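Local structure of glcnac-alpha-1,4-gal-releasing endo-beta-galactosidase (Clostridium perfringens, 1UPS) at residues S197-E202 and K236-S241; W148-M153 and M219-T224; T174-K179 and L250-D255; M389-E394 and G398-G403. The protein probably hydrolyses O-glycosyl bonds as a family 16 endo-beta-galactosidase, releasing the disaccharide GlcNAc-alpha-1,4-Gal, and binds a calcium ion. All blocks are in the same frame, centred on the assembly; numbering follows the deposited sequence.

How the contacts relate
Contacts 1, 2 and 3 lie in the GH16 beta-sandwich; contact 4 belongs to the separate C-terminal domain, probably a ricin-like beta-trefoil. Contact 1 (197-202 with 236-241) and contact 2 (148-153 with 219-224) each bridge the two sheets, centres 11 Å apart, and meet where Ser-241 OG reaches Thr-222 O. Contact 3 (174-179 with 250-255) packs a loop onto strand 246-254, the sheet neighbour of strand 145-152; the salt bridge Glu-202 to Lys-178 joins it to contact 1. Along the chain contact 1 is nested within contact 3, and the segments of contact 2 alternate with those of both, so the three interlock within one sandwich. Contact 4 follows in series, nearest atoms about 13 Å from contact 1.

Contact 1: residues S197-E202 and K236-S241; sequences SWTISE and KVIYGS
Lys-236 and Ser-201 meet across the gap between the two sheets of the GH16 beta-sandwich, at the flank where both sheets come to an end strand. In the conformer described here, one of two modelled for Lys-236, NZ donates to Ser-201 OG at 2.7 Å. Beside this polar pair, Thr-199 and Ile-238 reach toward each other tip to tip, with CG2 of Thr-199 3.9 Å from CD1 of Ile-238. The two strands run antiparallel in direction, at 176°, but their axes stay 10.3 Å apart, so side chains alone span the space.

The torsions explain the reach. Lys-236 is stretched to its full length, starting with CG opposite the backbone N (chi1 -174°) and staying straight out to the ammonium group. In Thr-199 the hydroxyl takes the position trans to N (chi1 -178°), which leaves the methyl branch to face the isoleucine.

Behind these residues each strand is held by its own sheet. Thr-199 and Ser-201 bond through the backbone to Ala-186 and Ile-184 of strand 181-187, while Lys-236 and Ile-238 pair with Phe-228 and Leu-226; the side chains of Lys-236 and Ile-238 also touch Phe-228. The lysine's aliphatic arm passes close to the serine hydroxyl as well, CE lying 3.4 Å from Ser-201 OG, so the hydroxyl sits alongside the end of the lysine chain, and the NZ-OG bond leaves nearly at right angles to the CE-NZ bond.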
loop_
_atom_site.group_PDB
_atom_site.type_symbol
_atom_site.label_atom_id
_atom_site.label_comp_id
_atom_site.label_asym_id
_atom_site.label_seq_id
_atom_site.Cartn_x
_atom_site.Cartn_y
_atom_site.Cartn_z
ATOM N N SER A 197 -10.410 2.708 -10.087
ATOM C CA SER A 197 -9.684 3.906 -10.530
ATOM C C SER A 197 -8.314 3.906 -9.844
ATOM O O SER A 197 -8.191 3.433 -8.714
ATOM C CB SER A 197 -10.440 5.186 -10.155
ATOM O OG SER A 197 -11.762 5.207 -10.729
ATOM N N TRP A 198 -7.300 4.448 -10.509
ATOM C CA TRP A 198 -5.956 4.523 -9.908
ATOM C C TRP A 198 -6.036 5.258 -8.576
ATOM O O TRP A 198 -6.777 6.249 -8.455
ATOM C CB TRP A 198 -4.994 5.288 -10.827
ATOM C CG TRP A 198 -4.319 4.426 -11.818
ATOM C CD1 TRP A 198 -4.626 4.298 -13.143
ATOM C CD2 TRP A 198 -3.249 3.524 -11.562
ATOM N NE1 TRP A 198 -3.792 3.380 -13.738
ATOM C CE2 TRP A 198 -2.934 2.889 -12.786
ATOM C CE3 TRP A 198 -2.506 3.190 -10.419
ATOM C CZ2 TRP A 198 -1.929 1.925 -12.896
ATOM C CZ3 TRP A 198 -1.493 2.224 -10.533
ATOM C CH2 TRP A 198 -1.218 1.616 -11.773
ATOM N N THR A 199 -5.295 4.770 -7.575
ATOM C CA THR A 199 -5.011 5.566 -6.374
ATOM C C THR A 199 -3.493 5.636 -6.269
ATOM O O THR A 199 -2.838 4.632 -6.473
ATOM C CB THR A 199 -5.687 4.978 -5.096
ATOM O OG1 THR A 199 -5.415 5.832 -3.963
ATOM C CG2 THR A 199 -5.113 3.598 -4.702
ATOM N N ILE A 200 -2.953 6.832 -6.022
ATOM C CA ILE A 200 -1.503 7.064 -6.016
ATOM C C ILE A 200 -1.209 8.111 -4.928
ATOM O O ILE A 200 -1.876 9.151 -4.855
ATOM C CB ILE A 200 -1.006 7.646 -7.367
ATOM C CG1 ILE A 200 -1.410 6.788 -8.580
ATOM C CG2 ILE A 200 0.522 7.912 -7.325
ATOM C CD1 ILE A 200 -1.348 7.581 -9.910
ATOM N N SER A 201 -0.233 7.832 -4.072
ATOM C CA SER A 201 0.276 8.863 -3.166
ATOM C C SER A 201 1.787 8.796 -3.083
ATOM O O SER A 201 2.367 7.754 -3.345
ATOM C CB SER A 201 -0.333 8.736 -1.763
ATOM O OG SER A 201 -0.029 7.481 -1.173
ATOM N N GLU A 202 2.418 9.903 -2.703
ATOM C CA GLU A 202 3.847 9.847 -2.426
ATOM C C GLU A 202 4.119 10.766 -1.249
ATOM O O GLU A 202 4.803 11.800 -1.337
ATOM C CB GLU A 202 4.711 10.135 -3.667
ATOM C CG GLU A 202 4.376 11.412 -4.398
ATOM C CD GLU A 202 4.965 11.502 -5.818
ATOM O OE1 GLU A 202 5.712 10.591 -6.319
ATOM O OE2 GLU A 202 4.637 12.516 -6.461
ATOM N N LYS A 236 0.128 3.728 5.405
ATOM C CA LYS A 236 -0.985 3.877 4.437
ATOM C C LYS A 236 -1.918 2.670 4.499
ATOM O O LYS A 236 -1.477 1.540 4.739
ATOM C CB LYS A 236 -0.438 3.993 3.009
ATOM C CG LYS A 236 -1.520 4.286 1.961
ATOM C CD LYS A 236 -0.930 4.511 0.598
ATOM C CE LYS A 236 -1.993 4.811 -0.480
ATOM N NZ LYS A 236 -1.351 5.176 -1.814
ATOM N N VAL A 237 -3.205 2.914 4.243
ATOM C CA VAL A 237 -4.188 1.846 4.166
ATOM C C VAL A 237 -5.038 2.031 2.923
ATOM O O VAL A 237 -5.473 3.149 2.627
ATOM C CB VAL A 237 -5.151 1.867 5.383
ATOM C CG1 VAL A 237 -6.191 0.752 5.271
ATOM C CG2 VAL A 237 -4.389 1.737 6.672
ATOM N N ILE A 238 -5.236 0.933 2.188
ATOM C CA ILE A 238 -6.189 0.903 1.089
ATOM C C ILE A 238 -7.224 -0.173 1.413
ATOM O O ILE A 238 -6.861 -1.331 1.624
ATOM C CB ILE A 238 -5.465 0.598 -0.233
ATOM C CG1 ILE A 238 -4.521 1.749 -0.600
ATOM C CG2 ILE A 238 -6.502 0.278 -1.365
ATOM C CD1 ILE A 238 -3.605 1.436 -1.809
ATOM N N TYR A 239 -8.504 0.202 1.484
ATOM C CA TYR A 239 -9.543 -0.785 1.808
ATOM C C TYR A 239 -10.019 -1.420 0.511
ATOM O O TYR A 239 -10.265 -0.710 -0.457
ATOM C CB TYR A 239 -10.683 -0.170 2.655
ATOM C CG TYR A 239 -10.245 0.044 4.112
ATOM C CD1 TYR A 239 -10.063 -1.042 4.978
ATOM C CD2 TYR A 239 -9.951 1.329 4.599
ATOM C CE1 TYR A 239 -9.629 -0.855 6.314
ATOM C CE2 TYR A 239 -9.507 1.524 5.921
ATOM C CZ TYR A 239 -9.348 0.421 6.773
ATOM O OH TYR A 239 -8.915 0.599 8.087
ATOM N N GLY A 240 -10.110 -2.749 0.496
ATOM C CA GLY A 240 -10.322 -3.523 -0.724
ATOM C C GLY A 240 -9.019 -4.212 -1.108
ATOM O O GLY A 240 -7.938 -3.690 -0.846
ATOM N N SER A 241 -9.098 -5.399 -1.695
ATOM C CA SER A 241 -7.878 -6.145 -2.032
ATOM C C SER A 241 -8.195 -7.189 -3.081
ATOM O O SER A 241 -9.337 -7.670 -3.145
ATOM C CB SER A 241 -7.286 -6.832 -0.787
ATOM O OG SER A 241 -8.009 -8.014 -0.449
#

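Contact 2: residues W148-M153 and M219-T224; sequences WWMVGM and MEWTPT
The backbones at Met-150 and Met-219 face one another with their CA atoms 11.0 Å apart and no hydrogen bond between them, the spacing of stacked sheets in a sandwich rather than of paired strands. Two methionines and a tryptophan fill that gap. Met-150 SD lies against the terminal methyl of Met-219, CE, at 3.8 Å, the two chains meeting at a slant. Its own methyl goes on to Trp-221, CE resting 4.0 Å from CZ3 on the six-membered part of the indole.

Both methionines run straight from CB to SD and bend only at the last bond (chi3 69° in Met-150, 73° in Met-219), which turns each methyl aside into the layer between the sheets. Trp-221 keeps its only polar side-chain atom away from this greasy patch: NE1 bonds to the carbonyl of Pro-242, while Tyr-128 meets the indole edge-to-face. Just beyond, the chain reverses through an ST turn in which Thr-224 N donates to Thr-222 OG1 at 3.1 Å.

This is buried core packing of the GH16 beta-sandwich. Strand 145-152 lies between 246-254 and 168-170 in one sheet, and strand 215-221 between 129-136 and 225-230 in the other. Phe-131 of strand 129-136 touches Met-150, and Ile-169 of strand 168-170 touches Met-219, so each methionine also meets a residue from the sheet facing it.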
loop_
_atom_site.group_PDB
_atom_site.type_symbol
_atom_site.label_atom_id
_atom_site.label_comp_id
_atom_site.label_asym_id
_atom_site.label_seq_id
_atom_site.Cartn_x
_atom_site.Cartn_y
_atom_site.Cartn_z
ATOM N N TRP A 148 8.779 -2.011 -6.442
ATOM C CA TRP A 148 8.456 -3.332 -5.930
ATOM C C TRP A 148 6.959 -3.412 -6.121
ATOM O O TRP A 148 6.207 -2.596 -5.556
ATOM C CB TRP A 148 8.794 -3.423 -4.450
ATOM C CG TRP A 148 8.305 -4.684 -3.764
ATOM C CD1 TRP A 148 8.079 -5.923 -4.320
ATOM C CD2 TRP A 148 8.017 -4.813 -2.370
ATOM N NE1 TRP A 148 7.627 -6.798 -3.347
ATOM C CE2 TRP A 148 7.611 -6.149 -2.140
ATOM C CE3 TRP A 148 8.054 -3.929 -1.291
ATOM C CZ2 TRP A 148 7.223 -6.613 -0.868
ATOM C CZ3 TRP A 148 7.679 -4.389 -0.022
ATOM C CH2 TRP A 148 7.260 -5.717 0.172
ATOM N N TRP A 149 6.514 -4.335 -6.967
ATOM C CA TRP A 149 5.092 -4.381 -7.291
ATOM C C TRP A 149 4.603 -5.798 -7.556
ATOM O O TRP A 149 5.398 -6.717 -7.767
ATOM C CB TRP A 149 4.748 -3.460 -8.490
ATOM C CG TRP A 149 5.638 -3.539 -9.729
ATOM C CD1 TRP A 149 7.001 -3.330 -9.808
ATOM C CD2 TRP A 149 5.185 -3.732 -11.085
ATOM N NE1 TRP A 149 7.411 -3.415 -11.125
ATOM C CE2 TRP A 149 6.317 -3.650 -11.926
ATOM C CE3 TRP A 149 3.922 -3.981 -11.665
ATOM C CZ2 TRP A 149 6.241 -3.819 -13.330
ATOM C CZ3 TRP A 149 3.845 -4.142 -13.073
ATOM C CH2 TRP A 149 5.008 -4.059 -13.877
ATOM N N MET A 150 3.283 -5.965 -7.535
ATOM C CA MET A 150 2.674 -7.276 -7.702
ATOM C C MET A 150 1.557 -7.150 -8.717
ATOM O O MET A 150 0.923 -6.108 -8.807
ATOM C CB MET A 150 2.134 -7.796 -6.361
ATOM C CG MET A 150 3.268 -7.939 -5.305
ATOM S SD MET A 150 2.664 -8.540 -3.699
ATOM C CE MET A 150 2.243 -10.214 -4.194
ATOM N N VAL A 151 1.370 -8.215 -9.498
ATOM C CA VAL A 151 0.340 -8.251 -10.526
ATOM C C VAL A 151 -0.419 -9.564 -10.435
ATOM O O VAL A 151 0.157 -10.594 -10.084
ATOM C CB VAL A 151 0.938 -8.073 -11.958
ATOM C CG1 VAL A 151 1.513 -6.659 -12.132
ATOM C CG2 VAL A 151 2.025 -9.139 -12.278
ATOM N N GLY A 152 -1.712 -9.522 -10.741
ATOM C CA GLY A 152 -2.515 -10.726 -10.796
ATOM C C GLY A 152 -1.954 -11.701 -11.814
ATOM O O GLY A 152 -1.414 -11.305 -12.863
ATOM N N MET A 153 -2.080 -12.989 -11.509
ATOM C CA MET A 153 -1.543 -14.016 -12.398
ATOM C C MET A 153 -2.519 -14.432 -13.482
ATOM O O MET A 153 -2.206 -15.325 -14.283
ATOM C CB MET A 153 -1.081 -15.239 -11.588
ATOM C CG MET A 153 0.192 -14.963 -10.763
ATOM S SD MET A 153 1.664 -14.484 -11.719
ATOM C CE MET A 153 1.839 -15.649 -12.816
ATOM N N MET A 219 3.913 -4.644 3.174
ATOM C CA MET A 219 2.483 -4.630 2.934
ATOM C C MET A 219 1.853 -5.880 3.539
ATOM O O MET A 219 2.281 -7.011 3.255
ATOM C CB MET A 219 2.174 -4.596 1.425
ATOM C CG MET A 219 0.666 -4.818 1.146
ATOM S SD MET A 219 0.313 -4.991 -0.631
ATOM C CE MET A 219 0.967 -6.598 -0.932
ATOM N N GLU A 220 0.811 -5.683 4.344
ATOM C CA GLU A 220 -0.031 -6.809 4.730
ATOM C C GLU A 220 -1.295 -6.780 3.881
ATOM O O GLU A 220 -2.059 -5.804 3.898
ATOM C CB GLU A 220 -0.375 -6.811 6.235
ATOM C CG GLU A 220 -1.100 -8.103 6.626
ATOM C CD GLU A 220 -0.857 -8.544 8.066
ATOM O OE1 GLU A 220 -0.599 -9.746 8.299
ATOM O OE2 GLU A 220 -0.937 -7.697 8.961
ATOM N N TRP A 221 -1.478 -7.854 3.121
ATOM C CA TRP A 221 -2.578 -7.989 2.171
ATOM C C TRP A 221 -3.511 -9.042 2.759
ATOM O O TRP A 221 -3.141 -10.202 2.906
ATOM C CB TRP A 221 -2.004 -8.402 0.807
ATOM C CG TRP A 221 -2.966 -8.972 -0.234
ATOM C CD1 TRP A 221 -4.324 -8.759 -0.359
ATOM C CD2 TRP A 221 -2.599 -9.819 -1.310
ATOM N NE1 TRP A 221 -4.810 -9.441 -1.455
ATOM C CE2 TRP A 221 -3.775 -10.109 -2.053
ATOM C CE3 TRP A 221 -1.387 -10.396 -1.718
ATOM C CZ2 TRP A 221 -3.772 -10.957 -3.170
ATOM C CZ3 TRP A 221 -1.378 -11.217 -2.836
ATOM C CH2 TRP A 221 -2.569 -11.490 -3.552
ATOM N N THR A 222 -4.700 -8.604 3.159
ATOM C CA THR A 222 -5.705 -9.495 3.743
ATOM C C THR A 222 -6.932 -9.475 2.821
ATOM O O THR A 222 -6.989 -8.686 1.885
ATOM C CB THR A 222 -6.123 -9.028 5.154
ATOM O OG1 THR A 222 -6.898 -7.821 5.046
ATOM C CG2 THR A 222 -4.906 -8.631 5.997
ATOM N N PRO A 223 -7.923 -10.314 3.097
ATOM C CA PRO A 223 -9.187 -10.259 2.356
ATOM C C PRO A 223 -9.897 -8.905 2.447
ATOM O O PRO A 223 -10.773 -8.633 1.617
ATOM C CB PRO A 223 -10.022 -11.348 3.039
ATOM C CG PRO A 223 -9.020 -12.297 3.523
ATOM C CD PRO A 223 -7.913 -11.421 4.073
ATOM N N THR A 224 -9.521 -8.074 3.414
ATOM C CA THR A 224 -10.208 -6.804 3.670
ATOM C C THR A 224 -9.487 -5.561 3.127
ATOM O O THR A 224 -10.136 -4.577 2.716
ATOM C CB THR A 224 -10.419 -6.652 5.198
ATOM O OG1 THR A 224 -11.373 -7.629 5.624
ATOM C CG2 THR A 224 -11.098 -5.326 5.551
#

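Contact 3: residues T174-K179 and L250-D255; sequences TFFSKK and LNIYTD
Phe-176 drives the outer rim of its ring into Ile-252, and the apolar contact is made at the para carbon: CZ lies 3.6 Å from Ile-252 CG1, which sits at the ring edge close to its plane. The delta methyl comes equally near, CD1 being 3.6 Å from the same CZ. The two side chains stand at about a right angle. Ile-252 has CG1 trans to its backbone N (chi1 -175°), a setting that brings the longer branch round to the phenyl although its CB does not point there.

A second, polar neighbour adjoins the same ring atom. The carbonyl oxygen of Tyr-253 is 3.5 Å from Phe-176 CZ, approaching at a slant.

The strand bearing Ile-252, 246-254, runs between 94-99 and 145-152 in one sheet of the GH16 beta-sandwich, and the loop 174-179 leaves strand 168-170 and folds back over its end.

Hydrogen bonds shape each partner separately. In the loop a type I turn from Phe-175 to Lys-178 is closed by Lys-178 N donating to Phe-175 O at 3.2 Å, and it carries Phe-176 as its second residue; backbone bonding to Gly-144 holds that residue too. Along the strand, Asn-251 ND2 donates to Tyr-253 OH at 3.0 Å, nearly within its amide plane. Tyr-253 OH also meets Tyr-52 OH, and Asn-251 OD1 takes the indole N-H of Trp-149.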
loop_
_atom_site.group_PDB
_atom_site.type_symbol
_atom_site.label_atom_id
_atom_site.label_comp_id
_atom_site.label_asym_id
_atom_site.label_seq_id
_atom_site.Cartn_x
_atom_site.Cartn_y
_atom_site.Cartn_z
ATOM N N THR A 174 8.820 4.647 -5.704
ATOM C CA THR A 174 9.454 5.929 -5.373
ATOM C C THR A 174 10.366 6.483 -6.477
ATOM O O THR A 174 11.249 5.782 -6.982
ATOM C CB THR A 174 10.214 5.773 -4.059
ATOM O OG1 THR A 174 9.280 5.301 -3.055
ATOM C CG2 THR A 174 10.705 7.146 -3.552
ATOM N N PHE A 175 10.162 7.749 -6.829
ATOM C CA PHE A 175 10.977 8.425 -7.869
ATOM C C PHE A 175 12.335 8.821 -7.335
ATOM O O PHE A 175 12.430 9.270 -6.193
ATOM C CB PHE A 175 10.314 9.717 -8.325
ATOM C CG PHE A 175 9.096 9.529 -9.206
ATOM C CD1 PHE A 175 8.672 10.575 -10.014
ATOM C CD2 PHE A 175 8.378 8.324 -9.213
ATOM C CE1 PHE A 175 7.544 10.422 -10.845
ATOM C CE2 PHE A 175 7.250 8.165 -10.026
ATOM C CZ PHE A 175 6.832 9.238 -10.836
ATOM N N PHE A 176 13.370 8.730 -8.175
ATOM C CA PHE A 176 14.723 9.188 -7.805
ATOM C C PHE A 176 14.738 10.675 -7.397
ATOM O O PHE A 176 15.551 11.079 -6.561
ATOM C CB PHE A 176 15.720 9.086 -8.975
ATOM C CG PHE A 176 15.903 7.699 -9.563
ATOM C CD1 PHE A 176 15.495 6.550 -8.897
ATOM C CD2 PHE A 176 16.510 7.573 -10.823
ATOM C CE1 PHE A 176 15.673 5.280 -9.479
ATOM C CE2 PHE A 176 16.693 6.313 -11.413
ATOM C CZ PHE A 176 16.270 5.169 -10.746
ATOM N N SER A 177 13.855 11.475 -8.003
ATOM C CA SER A 177 13.852 12.935 -7.792
ATOM C C SER A 177 13.099 13.413 -6.529
ATOM O O SER A 177 13.095 14.624 -6.205
ATOM C CB SER A 177 13.291 13.637 -9.035
ATOM O OG SER A 177 11.890 13.449 -9.154
ATOM N N LYS A 178 12.489 12.477 -5.817
ATOM C CA LYS A 178 11.621 12.821 -4.690
ATOM C C LYS A 178 12.124 12.081 -3.440
ATOM O O LYS A 178 11.512 11.122 -2.963
ATOM C CB LYS A 178 10.159 12.502 -5.027
ATOM C CG LYS A 178 9.641 13.293 -6.250
ATOM C CD LYS A 178 8.214 12.847 -6.660
ATOM C CE LYS A 178 7.754 13.530 -7.949
ATOM N NZ LYS A 178 6.394 13.050 -8.440
ATOM N N LYS A 179 13.275 12.530 -2.945
ATOM C CA LYS A 179 14.113 11.702 -2.058
ATOM C C LYS A 179 13.541 11.479 -0.661
ATOM O O LYS A 179 14.001 10.583 0.052
ATOM C CB LYS A 179 15.525 12.299 -1.937
ATOM N N LEU A 250 10.520 -6.905 -9.140
ATOM C CA LEU A 250 11.405 -5.937 -8.515
ATOM C C LEU A 250 12.254 -5.349 -9.639
ATOM O O LEU A 250 12.956 -6.082 -10.335
ATOM C CB LEU A 250 12.316 -6.622 -7.471
ATOM C CG LEU A 250 11.658 -6.945 -6.138
ATOM C CD1 LEU A 250 12.478 -8.053 -5.380
ATOM C CD2 LEU A 250 11.517 -5.694 -5.294
ATOM N N ASN A 251 12.179 -4.036 -9.826
ATOM C CA ASN A 251 12.854 -3.425 -10.968
ATOM C C ASN A 251 13.196 -1.950 -10.784
ATOM O O ASN A 251 12.841 -1.325 -9.769
ATOM C CB ASN A 251 12.139 -3.764 -12.320
ATOM C CG ASN A 251 10.771 -3.108 -12.495
ATOM O OD1 ASN A 251 10.117 -2.718 -11.537
ATOM N ND2 ASN A 251 10.325 -3.011 -13.765
ATOM N N ILE A 252 13.942 -1.421 -11.747
ATOM C CA ILE A 252 14.363 -0.036 -11.725
ATOM C C ILE A 252 14.253 0.493 -13.152
ATOM O O ILE A 252 14.416 -0.265 -14.094
ATOM C CB ILE A 252 15.795 0.084 -11.145
ATOM C CG1 ILE A 252 16.201 1.562 -11.003
ATOM C CG2 ILE A 252 16.820 -0.779 -11.952
ATOM C CD1 ILE A 252 17.434 1.791 -10.058
ATOM N N TYR A 253 13.934 1.780 -13.294
ATOM C CA TYR A 253 13.635 2.361 -14.594
ATOM C C TYR A 253 14.358 3.681 -14.770
ATOM O O TYR A 253 14.630 4.403 -13.788
ATOM C CB TYR A 253 12.174 2.770 -14.645
ATOM C CG TYR A 253 11.141 1.704 -14.589
ATOM C CD1 TYR A 253 10.737 1.166 -13.366
ATOM C CD2 TYR A 253 10.501 1.264 -15.767
ATOM C CE1 TYR A 253 9.706 0.197 -13.316
ATOM C CE2 TYR A 253 9.485 0.293 -15.720
ATOM C CZ TYR A 253 9.099 -0.229 -14.476
ATOM O OH TYR A 253 8.096 -1.183 -14.399
ATOM N N THR A 254 14.627 4.024 -16.028
ATOM C CA THR A 254 14.815 5.436 -16.379
ATOM C C THR A 254 14.287 5.696 -17.795
ATOM O O THR A 254 13.979 4.740 -18.513
ATOM C CB THR A 254 16.283 5.897 -16.170
ATOM O OG1 THR A 254 16.350 7.342 -16.248
ATOM C CG2 THR A 254 17.199 5.380 -17.312
ATOM N N ASP A 255 14.144 6.973 -18.161
ATOM C CA ASP A 255 13.584 7.365 -19.469
ATOM C C ASP A 255 12.127 6.916 -19.646
ATOM O O ASP A 255 11.657 6.688 -20.772
ATOM C CB ASP A 255 14.470 6.822 -20.577
ATOM C CG ASP A 255 15.870 7.383 -20.492
ATOM O OD1 ASP A 255 16.830 6.668 -20.862
ATOM O OD2 ASP A 255 16.089 8.535 -20.041
#

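Contact 4: residues M389-E394 and G398-G403; sequences MSIHTE and GVLQYG
The His-392 imidazole leans across the neighbouring strand and occupies the place beside Gly-403 where a side chain would otherwise project. There NE2 is 3.3 Å from Gly-403 N, too poorly angled for a hydrogen bond, and Gly-403 itself is almost fully extended. Gln-401 lies over one face of the ring: its CB stands 3.9 Å from the ring centroid in a CH-pi contact. The ring gets there because CG sits between N and the carbonyl carbon (chi1 71°). Its rotation is fixed from two sides in its plane. ND1 accepts a nearly straight bond from Glu-394 N at 2.9 Å, and NE2 shares a hydrogen bond with a water, and that water donates to Tyr-402 O.

Underneath is a short antiparallel beta hairpin, 390-392 with 401-403, in the C-terminal domain, which is probably a ricin-like beta-trefoil. Ser-390 and Gly-403 form one hydrogen-bonded pair, Ser-390 N reaching Gly-403 O at 2.8 Å, and His-392 with Gln-401 forms the next; the strands are splayed, with their directions at 138°. Between these pairs, Tyr-402 CA presses its hydrogen on Ser-390 O at 3.1 Å.

The sheet face bearing Ile-391 and Tyr-402 is apolar near the turn. Ile-391 CG2 meets Leu-400 CD1 at 3.4 Å, tighter than ordinary contact, with Trp-414 lying against Leu-400. At the other end, Met-389 SD makes a Met-aromatic contact in the plane of the Tyr-402 ring, 3.8 Å from CD2. Gln-401 turns its OE1 to Ser-395 N in the hairpin loop.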
loop_
_atom_site.group_PDB
_atom_site.type_symbol
_atom_site.label_atom_id
_atom_site.label_comp_id
_atom_site.label_asym_id
_atom_site.label_seq_id
_atom_site.Cartn_x
_atom_site.Cartn_y
_atom_site.Cartn_z
ATOM N N MET A 389 -11.468 18.939 6.186
ATOM C CA MET A 389 -12.047 18.833 7.523
ATOM C C MET A 389 -11.703 17.493 8.152
ATOM O O MET A 389 -11.906 16.453 7.527
ATOM C CB MET A 389 -13.574 18.983 7.444
ATOM C CG MET A 389 -14.046 20.294 6.810
ATOM S SD MET A 389 -13.504 21.696 7.783
ATOM C CE MET A 389 -12.829 22.795 6.555
ATOM N N SER A 390 -11.184 17.521 9.384
ATOM C CA SER A 390 -10.876 16.307 10.132
ATOM C C SER A 390 -11.673 16.285 11.447
ATOM O O SER A 390 -12.128 17.326 11.929
ATOM C CB SER A 390 -9.373 16.173 10.401
ATOM O OG SER A 390 -8.883 17.256 11.167
ATOM N N ILE A 391 -11.825 15.091 12.015
ATOM C CA ILE A 391 -12.494 14.910 13.304
ATOM C C ILE A 391 -11.518 15.251 14.426
ATOM O O ILE A 391 -10.403 14.733 14.461
ATOM C CB ILE A 391 -12.969 13.454 13.458
ATOM C CG1 ILE A 391 -13.898 13.080 12.287
ATOM C CG2 ILE A 391 -13.677 13.303 14.806
ATOM C CD1 ILE A 391 -14.609 11.710 12.454
ATOM N N HIS A 392 -11.921 16.139 15.326
ATOM C CA HIS A 392 -10.992 16.612 16.375
ATOM C C HIS A 392 -11.731 17.140 17.601
ATOM O O HIS A 392 -12.954 17.338 17.563
ATOM C CB HIS A 392 -10.044 17.706 15.837
ATOM C CG HIS A 392 -10.730 19.013 15.573
ATOM N ND1 HIS A 392 -10.994 19.935 16.570
ATOM C CD2 HIS A 392 -11.243 19.537 14.431
ATOM C CE1 HIS A 392 -11.626 20.975 16.049
ATOM N NE2 HIS A 392 -11.790 20.758 14.753
ATOM N N THR A 393 -10.993 17.357 18.694
ATOM C CA THR A 393 -11.554 18.036 19.876
ATOM C C THR A 393 -10.649 19.185 20.333
ATOM O O THR A 393 -10.372 19.333 21.523
ATOM C CB THR A 393 -11.856 17.067 21.084
ATOM O OG1 THR A 393 -10.634 16.469 21.553
ATOM C CG2 THR A 393 -12.724 15.882 20.654
ATOM N N GLU A 394 -10.196 20.005 19.391
ATOM C CA GLU A 394 -9.214 21.049 19.698
ATOM C C GLU A 394 -9.764 22.179 20.591
ATOM O O GLU A 394 -8.977 22.926 21.183
ATOM C CB GLU A 394 -8.574 21.603 18.409
ATOM C CG GLU A 394 -7.452 22.644 18.591
ATOM C CD GLU A 394 -6.268 22.200 19.457
ATOM O OE1 GLU A 394 -5.537 23.092 19.975
ATOM O OE2 GLU A 394 -6.045 20.981 19.626
ATOM N N GLY A 398 -16.091 18.903 25.268
ATOM C CA GLY A 398 -16.805 17.715 25.745
ATOM C C GLY A 398 -17.583 16.989 24.660
ATOM O O GLY A 398 -18.220 15.961 24.925
ATOM N N VAL A 399 -17.530 17.536 23.443
ATOM C CA VAL A 399 -18.257 17.024 22.279
ATOM C C VAL A 399 -17.341 17.003 21.059
ATOM O O VAL A 399 -16.301 17.664 21.050
ATOM C CB VAL A 399 -19.525 17.874 21.949
ATOM C CG1 VAL A 399 -20.590 17.681 23.034
ATOM C CG2 VAL A 399 -19.183 19.358 21.808
ATOM N N LEU A 400 -17.742 16.269 20.024
ATOM C CA LEU A 400 -16.887 16.027 18.861
ATOM C C LEU A 400 -17.041 17.089 17.786
ATOM O O LEU A 400 -18.163 17.417 17.373
ATOM C CB LEU A 400 -17.221 14.663 18.257
ATOM C CG LEU A 400 -16.218 14.010 17.313
ATOM C CD1 LEU A 400 -14.854 13.860 17.964
ATOM C CD2 LEU A 400 -16.752 12.625 16.862
ATOM N N GLN A 401 -15.907 17.616 17.329
ATOM C CA GLN A 401 -15.889 18.682 16.316
ATOM C C GLN A 401 -15.361 18.172 14.980
ATOM O O GLN A 401 -14.788 17.087 14.901
ATOM C CB GLN A 401 -14.980 19.828 16.768
ATOM C CG GLN A 401 -15.388 20.519 18.077
ATOM C CD GLN A 401 -14.296 21.422 18.585
ATOM O OE1 GLN A 401 -13.506 21.024 19.457
ATOM N NE2 GLN A 401 -14.213 22.633 18.022
ATOM N N TYR A 402 -15.553 18.958 13.921
ATOM C CA TYR A 402 -14.731 18.796 12.723
ATOM C C TYR A 402 -14.188 20.191 12.403
ATOM O O TYR A 402 -14.794 21.208 12.780
ATOM C CB TYR A 402 -15.507 18.206 11.516
ATOM C CG TYR A 402 -16.509 19.185 10.946
ATOM C CD1 TYR A 402 -17.839 19.171 11.373
ATOM C CD2 TYR A 402 -16.108 20.176 10.036
ATOM C CE1 TYR A 402 -18.760 20.097 10.874
ATOM C CE2 TYR A 402 -17.010 21.109 9.544
ATOM C CZ TYR A 402 -18.331 21.056 9.963
ATOM O OH TYR A 402 -19.203 21.999 9.486
ATOM N N GLY A 403 -13.054 20.227 11.720
ATOM C CA GLY A 403 -12.459 21.480 11.285
ATOM C C GLY A 403 -11.145 21.202 10.583
ATOM O O GLY A 403 -10.702 20.052 10.495
HETATM O O HOH W 1 -12.919 23.349 14.327
#